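Local coordinates for uncharacterized protein (Bombyx mori, PDB 5AZ0) that probably reduces aldehyde and ketone carbonyl groups with a nicotinamide cofactor, as an aldo-keto reductase (AKR2E5) of the silkworm built on a TIM barrel, at residues I17-G21 with N287-F291; D63-R67 with V284-A288; V210-Q214 with Q269-V273; I251-K257 with F293-D299. All blocks are in the same frame, centred on the assembly; numbering follows the deposited sequence.

Overall arrangement
All four contacts lie in one TIM-barrel domain: contacts 1 and 2 tie the N-terminal part of the chain to residues 284-291, while contacts 3 and 4 join parts of the C-terminal half. Contacts 1 and 2 share N287 and A288, their centres 8 Å apart, and seat the N-terminal hairpin and the first barrel helix against the end of helix 281-287 and the loop after it. Contact 3, centred about 15 Å from contact 1, joins helix 207-215 to the turn before strand 273-274; V273 packs on P18 and A19. Contact 4, about 26 Å from the chain centre, pairs two helices; K257 NZ reaches S289 O of contact 1 and L295 N reaches Q269 OE1 of contact 3.

Contact 1. Residues I17-G21 with N287-F291; sequences IPALG and NASIF
With CG of L20 anti to the backbone N (chi1 -173°) and the side chain turned again at chi2 (77°), the isobutyl group is thrown across to the 287-291 loop, where CD2 settles over the backbone between N287 and A288. There CD2 lies 3.6 Å from N287 O, in van der Waals contact, and 3.7 Å from A288 CB. The methyl of A288 is small enough to let the leucine come this close to the main chain. The other branch of L20 is met by an isoleucine: CD1 approaches I290 CD1 at 4.4 Å.

F291 meets the base of the same leucine. Its ring presents an edge to the stem of the side chain, with CZ 4.1 Å from L20 CB and that carbon near the ring plane. A19 adds its methyl obliquely, CB lying 4.3 Å from F291 CE1. The ring is also backed from its own segment, because I290 CG1 sits 3.4 Å above its plane and over its centre. Beyond the two segments, Y268 makes an edge-to-face pair with F291, which would further limit how the phenyl can shift.

No hydrogen bond crosses this interface, and aliphatic and aromatic residues suit a place that is mostly buried. The polar links are made by the backbone elsewhere: A19 and G21 both bond to S274 of the last barrel strand. The contact thus joins the exit of the N-terminal hairpin, which in aldo-keto reductases closes the bottom of the barrel, to the loop that follows the last helix of the (beta/alpha)8 fold.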
# COMPACT_ATOMS: atom_id res chain seq x y z
N ILE A 17 0.30 -13.06 3.82
CA ILE A 17 0.42 -11.68 4.02
C ILE A 17 -0.58 -11.22 5.10
O ILE A 17 -1.74 -11.51 4.97
CB ILE A 17 0.22 -10.90 2.74
CG1 ILE A 17 0.58 -9.41 2.98
CG2 ILE A 17 -1.18 -11.03 2.15
CD1 ILE A 17 0.74 -8.62 1.68
N PRO A 18 -0.12 -10.54 6.15
CA PRO A 18 -1.07 -10.09 7.19
C PRO A 18 -2.03 -9.07 6.63
O PRO A 18 -1.60 -8.13 5.88
CB PRO A 18 -0.15 -9.45 8.27
CG PRO A 18 1.18 -10.15 8.10
CD PRO A 18 1.29 -10.36 6.59
N ALA A 19 -3.29 -9.21 7.03
CA ALA A 19 -4.41 -8.43 6.47
C ALA A 19 -4.41 -6.97 6.79
O ALA A 19 -5.17 -6.18 6.20
CB ALA A 19 -5.68 -9.00 6.94
N LEU A 20 -3.54 -6.58 7.72
CA LEU A 20 -3.33 -5.19 8.04
C LEU A 20 -1.84 -4.94 8.07
O LEU A 20 -1.08 -5.79 8.49
CB LEU A 20 -3.94 -4.93 9.37
CG LEU A 20 -4.03 -3.53 9.94
CD1 LEU A 20 -5.17 -2.83 9.24
CD2 LEU A 20 -4.33 -3.68 11.45
N GLY A 21 -1.44 -3.80 7.51
CA GLY A 21 -0.04 -3.38 7.47
C GLY A 21 0.14 -1.95 7.97
O GLY A 21 -0.78 -1.12 7.87
N ASN A 287 -6.96 0.60 14.98
CA ASN A 287 -6.92 -0.03 13.63
C ASN A 287 -6.81 -1.52 13.63
O ASN A 287 -7.34 -2.15 12.72
CB ASN A 287 -5.86 0.58 12.74
CG ASN A 287 -6.10 2.03 12.50
OD1 ASN A 287 -7.21 2.47 12.71
ND2 ASN A 287 -5.09 2.79 12.13
N ALA A 288 -6.19 -2.12 14.65
CA ALA A 288 -6.05 -3.59 14.63
C ALA A 288 -7.12 -4.38 15.34
O ALA A 288 -7.08 -5.65 15.30
CB ALA A 288 -4.69 -4.04 15.11
N SER A 289 -8.07 -3.67 15.93
CA SER A 289 -9.15 -4.32 16.72
C SER A 289 -10.42 -4.35 15.84
O SER A 289 -11.43 -3.70 16.16
CB SER A 289 -9.34 -3.58 18.06
OG SER A 289 -8.05 -3.17 18.61
N ILE A 290 -10.31 -5.09 14.72
CA ILE A 290 -11.29 -5.06 13.63
C ILE A 290 -11.62 -6.41 13.05
O ILE A 290 -12.24 -6.49 11.99
CB ILE A 290 -10.82 -4.19 12.46
CG1 ILE A 290 -9.52 -4.75 11.86
CG2 ILE A 290 -10.60 -2.74 12.88
CD1 ILE A 290 -9.12 -4.15 10.55
N PHE A 291 -11.18 -7.47 13.70
CA PHE A 291 -11.28 -8.80 13.09
C PHE A 291 -12.34 -9.71 13.75
O PHE A 291 -12.66 -10.76 13.21
CB PHE A 291 -9.88 -9.44 13.06
CG PHE A 291 -8.87 -8.60 12.33
CD1 PHE A 291 -8.94 -8.47 10.93
CD2 PHE A 291 -7.87 -7.92 13.01
CE1 PHE A 291 -8.02 -7.68 10.26
CE2 PHE A 291 -6.94 -7.15 12.33
CZ PHE A 291 -7.03 -7.02 10.96

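Contact 2. Residues D63-R67 with V284-A288; sequences DIGYR and VLENA. With ACT (acetate ion), chain H.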
# COMPACT_ATOMS: atom_id res chain seq x y z
N ASP A 63 5.25 -4.30 19.11
CA ASP A 63 5.01 -4.82 20.50
C ASP A 63 3.63 -5.33 20.60
O ASP A 63 3.46 -6.43 21.10
CB ASP A 63 5.18 -3.74 21.60
CG ASP A 63 6.62 -3.24 21.74
OD1 ASP A 63 7.54 -4.01 21.49
OD2 ASP A 63 6.84 -2.07 22.03
N ILE A 64 2.62 -4.60 20.09
CA ILE A 64 1.24 -5.20 20.24
C ILE A 64 0.86 -6.32 19.29
O ILE A 64 -0.15 -7.00 19.55
CB ILE A 64 0.09 -4.16 20.25
CG1 ILE A 64 -0.08 -3.45 18.90
CG2 ILE A 64 0.36 -3.12 21.35
CD1 ILE A 64 -1.26 -2.47 18.85
N GLY A 65 1.64 -6.53 18.21
CA GLY A 65 1.39 -7.66 17.28
C GLY A 65 1.30 -7.37 15.76
O GLY A 65 0.97 -8.23 15.01
N TYR A 66 1.63 -6.18 15.31
CA TYR A 66 1.73 -5.92 13.87
C TYR A 66 3.04 -6.59 13.39
O TYR A 66 4.10 -6.54 14.06
CB TYR A 66 1.82 -4.46 13.58
CG TYR A 66 0.56 -3.63 13.61
CD1 TYR A 66 -0.19 -3.42 14.79
CD2 TYR A 66 0.15 -2.94 12.45
CE1 TYR A 66 -1.29 -2.51 14.79
CE2 TYR A 66 -0.93 -2.12 12.45
CZ TYR A 66 -1.66 -1.87 13.61
OH TYR A 66 -2.75 -0.98 13.47
N ARG A 67 2.93 -7.25 12.27
CA ARG A 67 4.06 -7.87 11.56
C ARG A 67 4.33 -7.35 10.14
O ARG A 67 5.46 -7.51 9.65
CB ARG A 67 3.80 -9.33 11.52
CG ARG A 67 3.69 -9.99 12.91
CD ARG A 67 5.00 -9.87 13.72
NE ARG A 67 4.88 -10.42 15.08
CZ ARG A 67 4.71 -9.69 16.18
NH1 ARG A 67 4.64 -8.35 16.16
NH2 ARG A 67 4.64 -10.31 17.34
N VAL A 284 -3.07 3.17 16.12
CA VAL A 284 -2.45 1.90 15.82
C VAL A 284 -3.20 0.81 16.47
O VAL A 284 -3.53 -0.20 15.87
CB VAL A 284 -0.99 1.87 16.29
CG1 VAL A 284 -0.37 0.51 16.17
CG2 VAL A 284 -0.18 2.84 15.48
N LEU A 285 -3.49 0.99 17.74
CA LEU A 285 -4.22 -0.07 18.47
C LEU A 285 -5.66 -0.29 17.96
O LEU A 285 -6.16 -1.41 17.82
CB LEU A 285 -4.26 0.30 19.97
CG LEU A 285 -5.02 -0.65 20.88
CD1 LEU A 285 -4.57 -2.07 20.69
CD2 LEU A 285 -4.95 -0.18 22.36
N GLU A 286 -6.33 0.83 17.78
CA GLU A 286 -7.75 0.90 17.32
C GLU A 286 -7.85 0.22 15.93
O GLU A 286 -8.62 -0.73 15.78
CB GLU A 286 -8.18 2.37 17.28
CG GLU A 286 -9.67 2.70 17.04
CD GLU A 286 -9.91 4.13 16.53
OE1 GLU A 286 -9.02 4.99 16.59
OE2 GLU A 286 -11.02 4.43 16.04
N ASN A 287 -6.96 0.60 14.98
CA ASN A 287 -6.92 -0.03 13.63
C ASN A 287 -6.81 -1.52 13.63
O ASN A 287 -7.34 -2.15 12.72
CB ASN A 287 -5.86 0.58 12.74
CG ASN A 287 -6.10 2.03 12.50
OD1 ASN A 287 -7.21 2.47 12.71
ND2 ASN A 287 -5.09 2.79 12.13
N ALA A 288 -6.19 -2.12 14.65
CA ALA A 288 -6.05 -3.59 14.63
C ALA A 288 -7.12 -4.38 15.34
O ALA A 288 -7.08 -5.65 15.30
CB ALA A 288 -4.69 -4.04 15.11
C ACT H . 5.09 -13.85 16.15
O ACT H . 4.68 -13.28 15.07
OXT ACT H . 5.44 -13.22 17.18
CH3 ACT H . 5.17 -15.35 16.23
O HOH W 1 -2.51 1.29 12.32
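The phenol oxygen of Y66 is gripped by two hydrogen bonds: it donates to V284 O at 2.6 Å and accepts one from a water, which itself accepts a hydrogen bond from N287 ND2. The carbonyl is met in its own plane, on a lone pair, and V284 O lies in the plane of the tyrosine ring at its edge. Tyrosine suits the place because its long flat side chain can pass through an apolar layer and still deliver a hydroxyl to a helix end. Along the way Y66 CE1 is pressed against V284 CG1, a tight 3.4 Å, and lies 3.7 Å from A288 CB.

I64 extends this layer. Its CG1 stands between backbone N and carbonyl carbon (chi1 67°), which carries CD1 to 3.8 Å from L285 CD1, the two side chains crossing at about a right angle. R67 lies apart from the contact and binds, through NE and NH2, an acetate probably from the crystallisation liquor, while its NH1 bonds to Y66 O.

Between I64 and Y66, G65 with positive phi is the C-prime residue of a Schellman motif ending helix 51-64. The contact thereby joins the first and last helices of the barrel, the closure characteristic of a TIM-barrel fold.

Contact 3. Residues V210-Q214 with Q269-V273; sequences VDYCQ and QRGIV
A Schellman motif at G271 ends helix 259-269 just before the last barrel strand, and helix 207-215 reaches across to this turn with Q214. The amide NE2 donates to R270 O at 3.0 Å in an almost straight bond (177°), lying in the carbonyl plane while the acceptor stays in the amide plane. A water accepts a second hydrogen bond from NE2 and donates one to G271 O, so the amide serves both carbonyls of the turn, one directly and the other through water. Glutamine fits because its extended chain spans the gap and ends in N-H groups that can donate to main-chain carbonyls. Glycine suits the positive phi, and having no side chain it accommodates the nearby NE2.

One turn earlier, V210 spreads both methyls towards I272 CD1, each at 4.0 Å. That same CD1 lies over the centre of the R270 guanidinium, 3.7 Å above its plane. The arginine, bent at chi3, touches V210 obliquely through NH2, and NH1 bonds to S205 O.

I272 thus packs on one guanidinium face while the N-H groups keep polar partners. The opposite charges of D211 OD1 and R270 NH2, 5.3 Å apart, probably attract, and a second water relays the link between them.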
# COMPACT_ATOMS: atom_id res chain seq x y z
N VAL A 210 -11.05 -4.95 -8.28
CA VAL A 210 -10.89 -5.90 -7.17
C VAL A 210 -11.35 -7.28 -7.57
O VAL A 210 -10.66 -8.26 -7.33
CB VAL A 210 -11.63 -5.38 -5.92
CG1 VAL A 210 -11.73 -6.44 -4.81
CG2 VAL A 210 -10.94 -4.14 -5.39
N ASP A 211 -12.51 -7.37 -8.22
CA ASP A 211 -13.05 -8.64 -8.63
C ASP A 211 -12.15 -9.30 -9.62
O ASP A 211 -11.91 -10.47 -9.55
CB ASP A 211 -14.49 -8.47 -9.26
CG ASP A 211 -15.56 -8.10 -8.23
OD1 ASP A 211 -15.35 -8.21 -6.99
OD2 ASP A 211 -16.63 -7.66 -8.65
N TYR A 212 -11.65 -8.52 -10.57
CA TYR A 212 -10.73 -9.09 -11.56
C TYR A 212 -9.45 -9.66 -10.87
O TYR A 212 -8.96 -10.79 -11.18
CB TYR A 212 -10.32 -8.02 -12.62
CG TYR A 212 -9.42 -8.63 -13.67
CD1 TYR A 212 -9.94 -9.47 -14.67
CD2 TYR A 212 -8.07 -8.44 -13.64
CE1 TYR A 212 -9.11 -10.06 -15.62
CE2 TYR A 212 -7.22 -9.05 -14.55
CZ TYR A 212 -7.73 -9.85 -15.53
OH TYR A 212 -6.85 -10.42 -16.42
N CYS A 213 -8.89 -8.88 -9.97
CA CYS A 213 -7.66 -9.37 -9.22
C CYS A 213 -7.93 -10.64 -8.46
O CYS A 213 -7.20 -11.63 -8.60
CB CYS A 213 -7.10 -8.24 -8.31
SG CYS A 213 -6.31 -6.85 -9.28
N GLN A 214 -8.99 -10.62 -7.67
CA GLN A 214 -9.37 -11.77 -6.84
C GLN A 214 -9.72 -12.95 -7.70
O GLN A 214 -9.30 -14.07 -7.33
CB GLN A 214 -10.49 -11.42 -5.88
CG GLN A 214 -10.00 -10.35 -4.87
CD GLN A 214 -11.05 -9.98 -3.86
OE1 GLN A 214 -12.21 -10.16 -4.13
NE2 GLN A 214 -10.65 -9.48 -2.69
N GLN A 269 -13.47 -7.47 5.22
CA GLN A 269 -14.55 -8.35 4.83
C GLN A 269 -14.71 -8.47 3.29
O GLN A 269 -15.19 -9.47 2.85
CB GLN A 269 -15.88 -7.87 5.44
CG GLN A 269 -16.94 -8.98 5.44
CD GLN A 269 -18.15 -8.67 6.34
OE1 GLN A 269 -18.00 -8.34 7.52
NE2 GLN A 269 -19.34 -8.77 5.77
N ARG A 270 -14.28 -7.47 2.51
CA ARG A 270 -14.07 -7.63 1.06
C ARG A 270 -12.86 -8.49 0.68
O ARG A 270 -12.63 -8.73 -0.52
CB ARG A 270 -13.98 -6.29 0.36
CG ARG A 270 -15.14 -5.34 0.63
CD ARG A 270 -15.07 -4.09 -0.28
NE ARG A 270 -14.94 -4.44 -1.71
CZ ARG A 270 -14.48 -3.60 -2.63
NH1 ARG A 270 -14.10 -2.37 -2.31
NH2 ARG A 270 -14.33 -4.01 -3.87
N GLY A 271 -12.10 -9.00 1.67
CA GLY A 271 -10.86 -9.73 1.38
C GLY A 271 -9.69 -8.84 0.93
O GLY A 271 -8.78 -9.28 0.26
N ILE A 272 -9.72 -7.58 1.34
CA ILE A 272 -8.74 -6.60 0.97
C ILE A 272 -7.84 -6.29 2.19
O ILE A 272 -8.37 -6.08 3.28
CB ILE A 272 -9.45 -5.30 0.51
CG1 ILE A 272 -10.20 -5.63 -0.78
CG2 ILE A 272 -8.45 -4.21 0.25
CD1 ILE A 272 -11.06 -4.50 -1.36
N VAL A 273 -6.50 -6.27 1.96
CA VAL A 273 -5.49 -5.94 2.93
C VAL A 273 -5.52 -4.43 3.02
O VAL A 273 -5.58 -3.79 2.00
CB VAL A 273 -4.08 -6.42 2.46
CG1 VAL A 273 -3.00 -5.91 3.41
CG2 VAL A 273 -4.02 -7.96 2.26
O HOH W 2 -15.47 -6.26 -5.15
O HOH W 3 -7.70 -9.57 -2.22

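Contact 4. Residues I251-K257 with F293-D299; sequences IGRKYGK and FQLDDED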
# COMPACT_ATOMS: atom_id res chain seq x y z
N ILE A 251 -23.90 2.11 12.54
CA ILE A 251 -23.22 0.79 12.32
C ILE A 251 -22.18 0.57 13.43
O ILE A 251 -22.09 -0.53 13.99
CB ILE A 251 -22.61 0.68 10.89
CG1 ILE A 251 -23.75 0.73 9.83
CG2 ILE A 251 -21.83 -0.62 10.72
CD1 ILE A 251 -23.34 1.26 8.48
N GLY A 252 -21.42 1.63 13.74
CA GLY A 252 -20.53 1.61 14.93
C GLY A 252 -21.17 1.05 16.20
O GLY A 252 -20.79 -0.05 16.70
N ARG A 253 -22.20 1.75 16.68
CA ARG A 253 -22.89 1.33 17.93
C ARG A 253 -23.41 -0.08 17.80
O ARG A 253 -23.35 -0.87 18.73
CB ARG A 253 -24.02 2.28 18.33
CG ARG A 253 -23.57 3.68 18.73
CD ARG A 253 -24.79 4.52 19.16
NE ARG A 253 -25.65 4.85 18.01
CZ ARG A 253 -25.62 5.99 17.29
NH1 ARG A 253 -24.76 6.99 17.56
NH2 ARG A 253 -26.46 6.14 16.26
N LYS A 254 -23.91 -0.44 16.64
CA LYS A 254 -24.41 -1.79 16.51
C LYS A 254 -23.39 -2.88 16.83
O LYS A 254 -23.71 -3.85 17.49
CB LYS A 254 -25.01 -1.99 15.14
CG LYS A 254 -25.54 -3.37 14.88
CD LYS A 254 -26.19 -3.41 13.50
CE LYS A 254 -26.50 -4.85 13.16
NZ LYS A 254 -27.11 -4.92 11.81
N TYR A 255 -22.15 -2.76 16.36
CA TYR A 255 -21.15 -3.84 16.58
C TYR A 255 -20.09 -3.44 17.60
O TYR A 255 -19.22 -4.25 17.94
CB TYR A 255 -20.48 -4.24 15.28
CG TYR A 255 -21.41 -4.64 14.16
CD1 TYR A 255 -21.86 -5.93 14.03
CD2 TYR A 255 -21.82 -3.71 13.25
CE1 TYR A 255 -22.70 -6.30 12.97
CE2 TYR A 255 -22.66 -4.03 12.20
CZ TYR A 255 -23.09 -5.33 12.05
OH TYR A 255 -23.90 -5.60 10.94
N GLY A 256 -20.16 -2.21 18.08
CA GLY A 256 -19.36 -1.80 19.23
C GLY A 256 -18.00 -1.34 18.79
O GLY A 256 -17.01 -1.70 19.37
N LYS A 257 -17.98 -0.50 17.75
CA LYS A 257 -16.76 -0.13 17.07
C LYS A 257 -16.82 1.30 16.70
O LYS A 257 -17.89 1.84 16.50
CB LYS A 257 -16.62 -0.96 15.76
CG LYS A 257 -16.40 -2.46 15.93
CD LYS A 257 -15.09 -2.80 16.67
CE LYS A 257 -15.10 -4.29 17.01
NZ LYS A 257 -13.81 -4.92 17.38
N PHE A 293 -15.71 -9.13 14.16
CA PHE A 293 -17.10 -8.77 13.88
C PHE A 293 -17.43 -8.97 12.41
O PHE A 293 -16.56 -8.83 11.58
CB PHE A 293 -17.44 -7.35 14.42
CG PHE A 293 -16.94 -6.18 13.59
CD1 PHE A 293 -15.62 -5.74 13.70
CD2 PHE A 293 -17.82 -5.42 12.80
CE1 PHE A 293 -15.18 -4.62 12.99
CE2 PHE A 293 -17.39 -4.31 12.07
CZ PHE A 293 -16.06 -3.92 12.14
N GLN A 294 -18.66 -9.37 12.13
CA GLN A 294 -19.13 -9.68 10.79
C GLN A 294 -20.20 -8.63 10.51
O GLN A 294 -21.13 -8.48 11.30
CB GLN A 294 -19.68 -11.11 10.78
CG GLN A 294 -20.04 -11.69 9.41
CD GLN A 294 -18.83 -12.15 8.59
OE1 GLN A 294 -17.80 -12.57 9.15
NE2 GLN A 294 -18.95 -12.08 7.26
N LEU A 295 -20.02 -7.83 9.45
CA LEU A 295 -21.02 -6.85 9.03
C LEU A 295 -22.10 -7.63 8.32
O LEU A 295 -21.79 -8.50 7.46
CB LEU A 295 -20.44 -5.76 8.13
CG LEU A 295 -19.52 -4.76 8.83
CD1 LEU A 295 -18.42 -4.26 7.88
CD2 LEU A 295 -20.21 -3.54 9.42
N ASP A 296 -23.37 -7.37 8.66
CA ASP A 296 -24.47 -8.15 8.03
C ASP A 296 -24.87 -7.50 6.70
O ASP A 296 -24.38 -6.41 6.36
CB ASP A 296 -25.65 -8.41 8.98
CG ASP A 296 -26.38 -7.15 9.38
OD1 ASP A 296 -26.51 -6.21 8.56
OD2 ASP A 296 -26.80 -7.14 10.54
N ASP A 297 -25.70 -8.21 5.97
CA ASP A 297 -26.06 -7.85 4.62
C ASP A 297 -26.56 -6.44 4.58
O ASP A 297 -26.24 -5.72 3.67
CB ASP A 297 -27.14 -8.78 4.05
CG ASP A 297 -26.66 -10.22 3.88
OD1 ASP A 297 -25.47 -10.44 3.62
OD2 ASP A 297 -27.51 -11.15 3.99
N GLU A 298 -27.34 -6.04 5.56
CA GLU A 298 -27.91 -4.66 5.61
C GLU A 298 -26.83 -3.59 5.71
O GLU A 298 -26.87 -2.55 4.99
CB GLU A 298 -28.88 -4.53 6.79
CG GLU A 298 -29.66 -3.21 6.86
CD GLU A 298 -30.37 -2.98 8.21
OE1 GLU A 298 -30.80 -3.97 8.85
OE2 GLU A 298 -30.48 -1.80 8.62
N ASP A 299 -25.87 -3.80 6.60
CA ASP A 299 -24.81 -2.80 6.82
C ASP A 299 -23.76 -2.74 5.66
O ASP A 299 -23.29 -1.68 5.31
CB ASP A 299 -24.18 -2.98 8.18
CG ASP A 299 -25.20 -2.89 9.33
OD1 ASP A 299 -26.06 -1.96 9.33
OD2 ASP A 299 -25.15 -3.78 10.21
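K254 and Y255 converge on two aspartates where helix 246-255 meets the start of helix 297-304, probably the two helices that aldo-keto reductases add to the eight of the barrel. K254 NZ forms salt bridges to D296 OD2 (2.6 Å) and D299 OD2 (2.8 Å), each carboxylate met on its syn side. The lysine gets there fully stretched, its CG anti to the backbone N (chi1 179°). Y255 OH also donates to D299 OD2, though the modelled distance is too short to be taken literally, and accepts from D296 N at 2.9 Å. The lysine would be expected to stabilise both carboxylates as anions.

Next to this polar cluster, L295 CD2 touches both I251 CG2 (3.6 Å) and Y255 CE2. F293 packs obliquely on the tyrosine, the ring planes 42° apart, and receives K257 CG over a face, 4.0 Å from its centroid. The lysine chain, bent at chi2 (-63°), passes over the phenyl, and NZ ends in a salt bridge to D292 and a hydrogen bond to S289 O.

Second-shell bonds fix the partners. G256, with positive phi, ends helix 246-255, and G252 O accepts from both G256 N and K257 N. D296 is the N-cap of helix 297-304, its OD1 taking D299 N at 3.2 Å.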